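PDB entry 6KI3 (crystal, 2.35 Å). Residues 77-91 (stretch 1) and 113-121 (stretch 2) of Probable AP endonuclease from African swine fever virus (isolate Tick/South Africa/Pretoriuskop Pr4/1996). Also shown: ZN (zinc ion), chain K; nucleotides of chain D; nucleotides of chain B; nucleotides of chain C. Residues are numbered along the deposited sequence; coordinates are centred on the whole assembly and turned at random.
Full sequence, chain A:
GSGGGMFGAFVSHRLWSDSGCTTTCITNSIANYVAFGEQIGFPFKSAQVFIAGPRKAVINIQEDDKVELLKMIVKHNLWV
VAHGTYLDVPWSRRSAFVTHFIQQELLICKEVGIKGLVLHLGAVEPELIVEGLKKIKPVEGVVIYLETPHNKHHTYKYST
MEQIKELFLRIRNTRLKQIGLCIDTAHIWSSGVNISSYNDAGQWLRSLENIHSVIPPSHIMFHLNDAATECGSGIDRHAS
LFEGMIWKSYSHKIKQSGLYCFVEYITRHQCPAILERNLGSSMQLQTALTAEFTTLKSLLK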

# COMPACT_ATOMS: atom_id res chain seq x y z
N ASN A 77 -6.79 11.13 14.01
CA ASN A 77 -7.72 10.36 13.18
C ASN A 77 -7.04 9.87 11.90
O ASN A 77 -7.50 10.10 10.79
CB ASN A 77 -8.97 11.17 12.86
CG ASN A 77 -10.06 10.34 12.22
OD1 ASN A 77 -10.26 9.18 12.57
ND2 ASN A 77 -10.75 10.92 11.25
N LEU A 78 -5.91 9.19 12.08
CA LEU A 78 -5.11 8.71 10.96
C LEU A 78 -5.54 7.32 10.54
O LEU A 78 -5.82 6.46 11.38
CB LEU A 78 -3.62 8.70 11.33
CG LEU A 78 -2.86 10.02 11.20
CD1 LEU A 78 -1.46 9.88 11.77
CD2 LEU A 78 -2.80 10.45 9.75
N TRP A 79 -5.59 7.10 9.23
CA TRP A 79 -5.82 5.76 8.68
C TRP A 79 -4.45 5.15 8.42
O TRP A 79 -3.82 5.41 7.39
CB TRP A 79 -6.65 5.83 7.40
CG TRP A 79 -7.18 4.50 6.96
CD1 TRP A 79 -8.42 3.98 7.23
CD2 TRP A 79 -6.49 3.50 6.19
NE1 TRP A 79 -8.54 2.74 6.67
CE2 TRP A 79 -7.38 2.42 6.03
CE3 TRP A 79 -5.22 3.43 5.62
CZ2 TRP A 79 -7.02 1.27 5.32
CZ3 TRP A 79 -4.87 2.29 4.92
CH2 TRP A 79 -5.77 1.23 4.77
N VAL A 80 -3.97 4.34 9.36
CA VAL A 80 -2.65 3.75 9.29
C VAL A 80 -2.78 2.29 8.89
O VAL A 80 -3.63 1.56 9.41
CB VAL A 80 -1.90 3.90 10.62
CG1 VAL A 80 -0.47 3.39 10.49
CG2 VAL A 80 -1.92 5.35 11.08
N VAL A 81 -1.94 1.86 7.95
CA VAL A 81 -1.86 0.47 7.54
C VAL A 81 -0.43 -0.01 7.77
O VAL A 81 0.53 0.76 7.64
CB VAL A 81 -2.28 0.27 6.06
CG1 VAL A 81 -1.31 0.96 5.11
CG2 VAL A 81 -2.42 -1.21 5.73
N ALA A 82 -0.30 -1.27 8.16
CA ALA A 82 1.00 -1.88 8.38
C ALA A 82 1.36 -2.72 7.16
O ALA A 82 0.52 -3.47 6.64
CB ALA A 82 0.99 -2.75 9.64
N HIS A 83 2.59 -2.58 6.69
CA HIS A 83 3.10 -3.43 5.63
C HIS A 83 3.75 -4.65 6.25
O HIS A 83 4.59 -4.53 7.15
CB HIS A 83 4.10 -2.68 4.75
CG HIS A 83 4.39 -3.35 3.44
ND1 HIS A 83 4.86 -4.65 3.36
CD2 HIS A 83 4.27 -2.92 2.17
CE1 HIS A 83 5.02 -4.98 2.10
NE2 HIS A 83 4.67 -3.95 1.35
N GLY A 84 3.35 -5.83 5.79
CA GLY A 84 3.92 -7.05 6.31
C GLY A 84 5.37 -7.22 5.91
O GLY A 84 5.88 -6.56 4.99
N THR A 85 6.05 -8.11 6.62
CA THR A 85 7.43 -8.42 6.27
C THR A 85 7.49 -9.14 4.93
O THR A 85 6.48 -9.66 4.43
CB THR A 85 8.08 -9.28 7.35
OG1 THR A 85 7.58 -10.62 7.26
CG2 THR A 85 7.77 -8.73 8.73
N TYR A 86 8.68 -9.18 4.35
CA TYR A 86 8.87 -9.90 3.10
C TYR A 86 8.83 -11.41 3.29
O TYR A 86 8.77 -12.13 2.29
CB TYR A 86 10.19 -9.48 2.45
CG TYR A 86 10.27 -8.00 2.15
CD1 TYR A 86 9.12 -7.28 1.81
CD2 TYR A 86 11.47 -7.31 2.22
CE1 TYR A 86 9.18 -5.93 1.54
CE2 TYR A 86 11.54 -5.95 1.95
CZ TYR A 86 10.39 -5.27 1.61
OH TYR A 86 10.44 -3.92 1.34
N LEU A 87 8.85 -11.89 4.53
CA LEU A 87 8.78 -13.31 4.82
C LEU A 87 7.35 -13.79 5.05
O LEU A 87 7.15 -14.97 5.35
CB LEU A 87 9.63 -13.65 6.05
CG LEU A 87 10.93 -12.88 6.29
CD1 LEU A 87 11.59 -13.35 7.57
CD2 LEU A 87 11.88 -13.04 5.11
N ASP A 88 6.36 -12.91 4.93
CA ASP A 88 4.96 -13.25 5.20
C ASP A 88 4.35 -13.89 3.95
O ASP A 88 3.48 -13.32 3.28
CB ASP A 88 4.19 -12.02 5.64
CG ASP A 88 4.62 -11.52 7.01
OD1 ASP A 88 5.18 -12.32 7.79
OD2 ASP A 88 4.40 -10.33 7.30
N VAL A 89 4.82 -15.09 3.64
CA VAL A 89 4.32 -15.86 2.51
C VAL A 89 3.51 -17.03 3.04
O VAL A 89 4.07 -18.10 3.31
CB VAL A 89 5.47 -16.33 1.60
CG1 VAL A 89 4.93 -16.84 0.28
CG2 VAL A 89 6.47 -15.20 1.38
N PRO A 90 2.19 -16.88 3.21
CA PRO A 90 1.41 -17.95 3.87
C PRO A 90 1.28 -19.21 3.04
O PRO A 90 0.90 -20.25 3.59
CB PRO A 90 0.03 -17.29 4.09
CG PRO A 90 0.23 -15.82 3.83
CD PRO A 90 1.36 -15.73 2.86
N TRP A 91 1.57 -19.16 1.74
CA TRP A 91 1.44 -20.32 0.87
C TRP A 91 2.78 -21.00 0.59
O TRP A 91 2.85 -21.86 -0.29
CB TRP A 91 0.78 -19.91 -0.45
CG TRP A 91 1.27 -18.60 -0.98
CD1 TRP A 91 2.36 -18.39 -1.77
CD2 TRP A 91 0.69 -17.31 -0.75
NE1 TRP A 91 2.50 -17.05 -2.05
CE2 TRP A 91 1.48 -16.37 -1.43
CE3 TRP A 91 -0.42 -16.86 -0.03
CZ2 TRP A 91 1.19 -15.01 -1.42
CZ3 TRP A 91 -0.71 -15.51 -0.02
CH2 TRP A 91 0.10 -14.60 -0.71
N GLY A 113 -4.77 0.02 16.74
CA GLY A 113 -5.69 0.71 15.87
C GLY A 113 -5.25 0.83 14.43
O GLY A 113 -5.74 1.72 13.72
N ILE A 114 -4.34 -0.02 13.97
CA ILE A 114 -3.94 -0.04 12.57
C ILE A 114 -5.00 -0.77 11.77
O ILE A 114 -5.47 -1.85 12.17
CB ILE A 114 -2.55 -0.68 12.41
CG1 ILE A 114 -1.47 0.31 12.85
CG2 ILE A 114 -2.32 -1.12 10.97
CD1 ILE A 114 -0.06 -0.25 12.79
N LYS A 115 -5.39 -0.20 10.63
CA LYS A 115 -6.55 -0.67 9.89
C LYS A 115 -6.30 -1.95 9.10
O LYS A 115 -7.26 -2.68 8.84
CB LYS A 115 -7.04 0.43 8.94
CG LYS A 115 -7.24 1.78 9.60
CD LYS A 115 -8.46 1.79 10.52
CE LYS A 115 -8.70 3.19 11.08
NZ LYS A 115 -9.95 3.26 11.89
N GLY A 116 -5.07 -2.24 8.72
CA GLY A 116 -4.86 -3.41 7.90
C GLY A 116 -3.40 -3.82 7.84
O GLY A 116 -2.52 -3.16 8.39
N LEU A 117 -3.17 -4.93 7.14
CA LEU A 117 -1.84 -5.48 6.93
C LEU A 117 -1.68 -5.87 5.47
O LEU A 117 -2.49 -6.63 4.94
CB LEU A 117 -1.59 -6.71 7.83
CG LEU A 117 -0.17 -7.27 7.82
CD1 LEU A 117 0.79 -6.34 8.55
CD2 LEU A 117 -0.14 -8.66 8.44
N VAL A 118 -0.64 -5.34 4.83
CA VAL A 118 -0.39 -5.60 3.41
C VAL A 118 0.49 -6.83 3.27
O VAL A 118 1.57 -6.90 3.87
CB VAL A 118 0.26 -4.38 2.74
CG1 VAL A 118 0.51 -4.66 1.27
CG2 VAL A 118 -0.61 -3.15 2.91
N LEU A 119 0.03 -7.80 2.49
CA LEU A 119 0.81 -8.97 2.14
C LEU A 119 0.99 -9.02 0.63
O LEU A 119 0.10 -8.61 -0.13
CB LEU A 119 0.15 -10.27 2.63
CG LEU A 119 -0.04 -10.42 4.14
CD1 LEU A 119 -0.50 -11.83 4.49
CD2 LEU A 119 1.24 -10.06 4.88
N HIS A 120 2.14 -9.52 0.19
CA HIS A 120 2.47 -9.58 -1.22
C HIS A 120 1.94 -10.86 -1.84
O HIS A 120 2.21 -11.96 -1.35
CB HIS A 120 3.98 -9.48 -1.43
CG HIS A 120 4.52 -8.10 -1.25
ND1 HIS A 120 5.86 -7.80 -1.42
CD2 HIS A 120 3.91 -6.94 -0.92
CE1 HIS A 120 6.04 -6.51 -1.19
NE2 HIS A 120 4.87 -5.97 -0.89
N LEU A 121 1.18 -10.72 -2.93
CA LEU A 121 0.73 -11.88 -3.68
C LEU A 121 1.91 -12.57 -4.33
O LEU A 121 2.86 -11.93 -4.78
CB LEU A 121 -0.28 -11.46 -4.75
CG LEU A 121 -1.68 -11.06 -4.27
CD1 LEU A 121 -2.48 -10.49 -5.42
CD2 LEU A 121 -2.38 -12.26 -3.65
ZN ZN K . 4.50 -3.86 -0.81
P DG D 10 13.00 -18.00 4.11
OP1 DG D 10 12.56 -19.23 3.42
OP2 DG D 10 14.35 -17.46 3.88
O5' DG D 10 11.95 -16.84 3.80
C5' DG D 10 10.55 -17.08 3.93
C4' DG D 10 9.81 -16.69 2.67
O4' DG D 10 10.04 -15.29 2.38
C3' DG D 10 10.22 -17.45 1.41
O3' DG D 10 9.09 -17.59 0.56
C2' DG D 10 11.28 -16.54 0.80
C1' DG D 10 10.77 -15.15 1.18
N9 DG D 10 11.83 -14.17 1.40
C8 DG D 10 12.93 -14.32 2.20
N7 DG D 10 13.71 -13.27 2.22
C5 DG D 10 13.08 -12.37 1.37
C6 DG D 10 13.45 -11.06 0.99
O6 DG D 10 14.45 -10.42 1.34
N1 DG D 10 12.53 -10.50 0.11
C2 DG D 10 11.39 -11.12 -0.34
N2 DG D 10 10.63 -10.41 -1.19
N3 DG D 10 11.03 -12.35 0.01
C4 DG D 10 11.92 -12.91 0.86
P DC B 9 15.09 -1.12 -4.23
OP1 DC B 9 14.54 -0.02 -4.99
OP2 DC B 9 15.98 -0.85 -3.13
O5' DC B 9 13.86 -1.96 -3.71
C5' DC B 9 12.82 -2.26 -4.63
C4' DC B 9 11.80 -3.18 -4.01
O4' DC B 9 12.38 -4.47 -3.77
C3' DC B 9 11.25 -2.75 -2.66
O3' DC B 9 10.08 -1.99 -2.88
C2' DC B 9 10.88 -4.07 -2.02
C1' DC B 9 11.65 -5.13 -2.78
N1 DC B 9 12.60 -5.85 -1.95
C2 DC B 9 12.31 -7.15 -1.56
O2 DC B 9 11.26 -7.67 -1.94
N3 DC B 9 13.19 -7.82 -0.79
C4 DC B 9 14.31 -7.22 -0.40
N4 DC B 9 15.14 -7.90 0.38
C5 DC B 9 14.63 -5.89 -0.78
C6 DC B 9 13.75 -5.24 -1.54
O5' 3DR C 1 7.42 -1.32 -1.62
P 3DR C 1 6.82 -2.52 -2.52
OP1 3DR C 1 6.37 -3.54 -1.51
OP2 3DR C 1 5.70 -1.85 -3.29
OP3 3DR C 1 7.98 -2.97 -3.37
C2' 3DR C 1 8.48 0.53 2.23
C5' 3DR C 1 8.21 -1.59 -0.47
C4' 3DR C 1 8.83 -0.28 -0.01
O4' 3DR C 1 7.84 0.75 -0.04
C1' 3DR C 1 7.75 1.41 1.22
C3' 3DR C 1 9.37 -0.37 1.41
O3' 3DR C 1 10.70 0.16 1.44
O HOH W 1 -5.46 3.69 11.62

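The contact is a pair of parallel strands, 79-83 beside the strand ending at His120, that carries two zinc ligands at its C-terminal end; about 871 Å² is buried between the stretches. At the start of the strand, a water ties the backbones together: it donates to Leu78 O and Gly113 O and accepts from Val80 N. Gly113 itself leaves its helix with positive phi, a conformation glycine adopts easily.

Trp79 turns the face of its indole under the aliphatic part of Lys115, whose CG sits 3.4 Å from the centroid of the five-membered ring. A long lysine suits this edge: its methylenes cover the tryptophan while its end leads away from stretch 1.

Val80 starts the backbone ladder, its O accepting from Lys115 N at 2.8 Å. Its CG1 packs against CG1 of Ile114 at 4.0 Å. Val81 points to the face it shares with His83 and Val118, where its CG2 lies 3.3 Å from Gly116 O and 3.9 Å from Val118 CG2; the valine methyl sits close over the backbone of Gly116.

Ala82 is the central residue of the ladder. Its N donates to Gly116 O at 2.9 Å, its O accepts from Val118 N at 2.8 Å, and the same oxygen receives a CA-H contact from Leu117 CA at 3.1 Å. The single methyl fits between larger neighbours, with CB 3.9 Å from Ile114 CG2 and 3.8 Å from Leu117 CD1.

His83 shares the face of Val81 and Val118. Val118 CG1 covers one face of its ring, and ND1 donates to Gly84 O at 2.7 Å, which orients the ring and leaves NE2 for the metal. The zinc is 2.2 Å from His83 NE2 and 2.1 Å from His120 NE2; the two nitrogens, 3.0 Å apart, are joined through the ion rather than by a hydrogen bond. A phosphate oxygen of the abasic sugar, OP1 of 3DR1, also binds the zinc, at 2.0 Å.

Gly84 closes the ladder, its N donating to Val118 O at 2.8 Å. A CB here would come within 2.8 Å of both that oxygen and Leu119 CD2, so the close approach depends on glycine.

Beyond it, a type I turn from Thr85 to Asp88 brings the chain back to Leu119. Asp88 serves twice: OD2 accepts a weak hydrogen bond from Thr85 N at 2.8 Å, while CB packs 3.6 Å from Leu119 CD2. Pro90 offers its ring as an apolar surface, CG lying 4.1 Å from Leu119 CD1; all three residues are buried. Trp91 finishes the contact, CZ2 approaching His120 O edge-on at 3.2 Å.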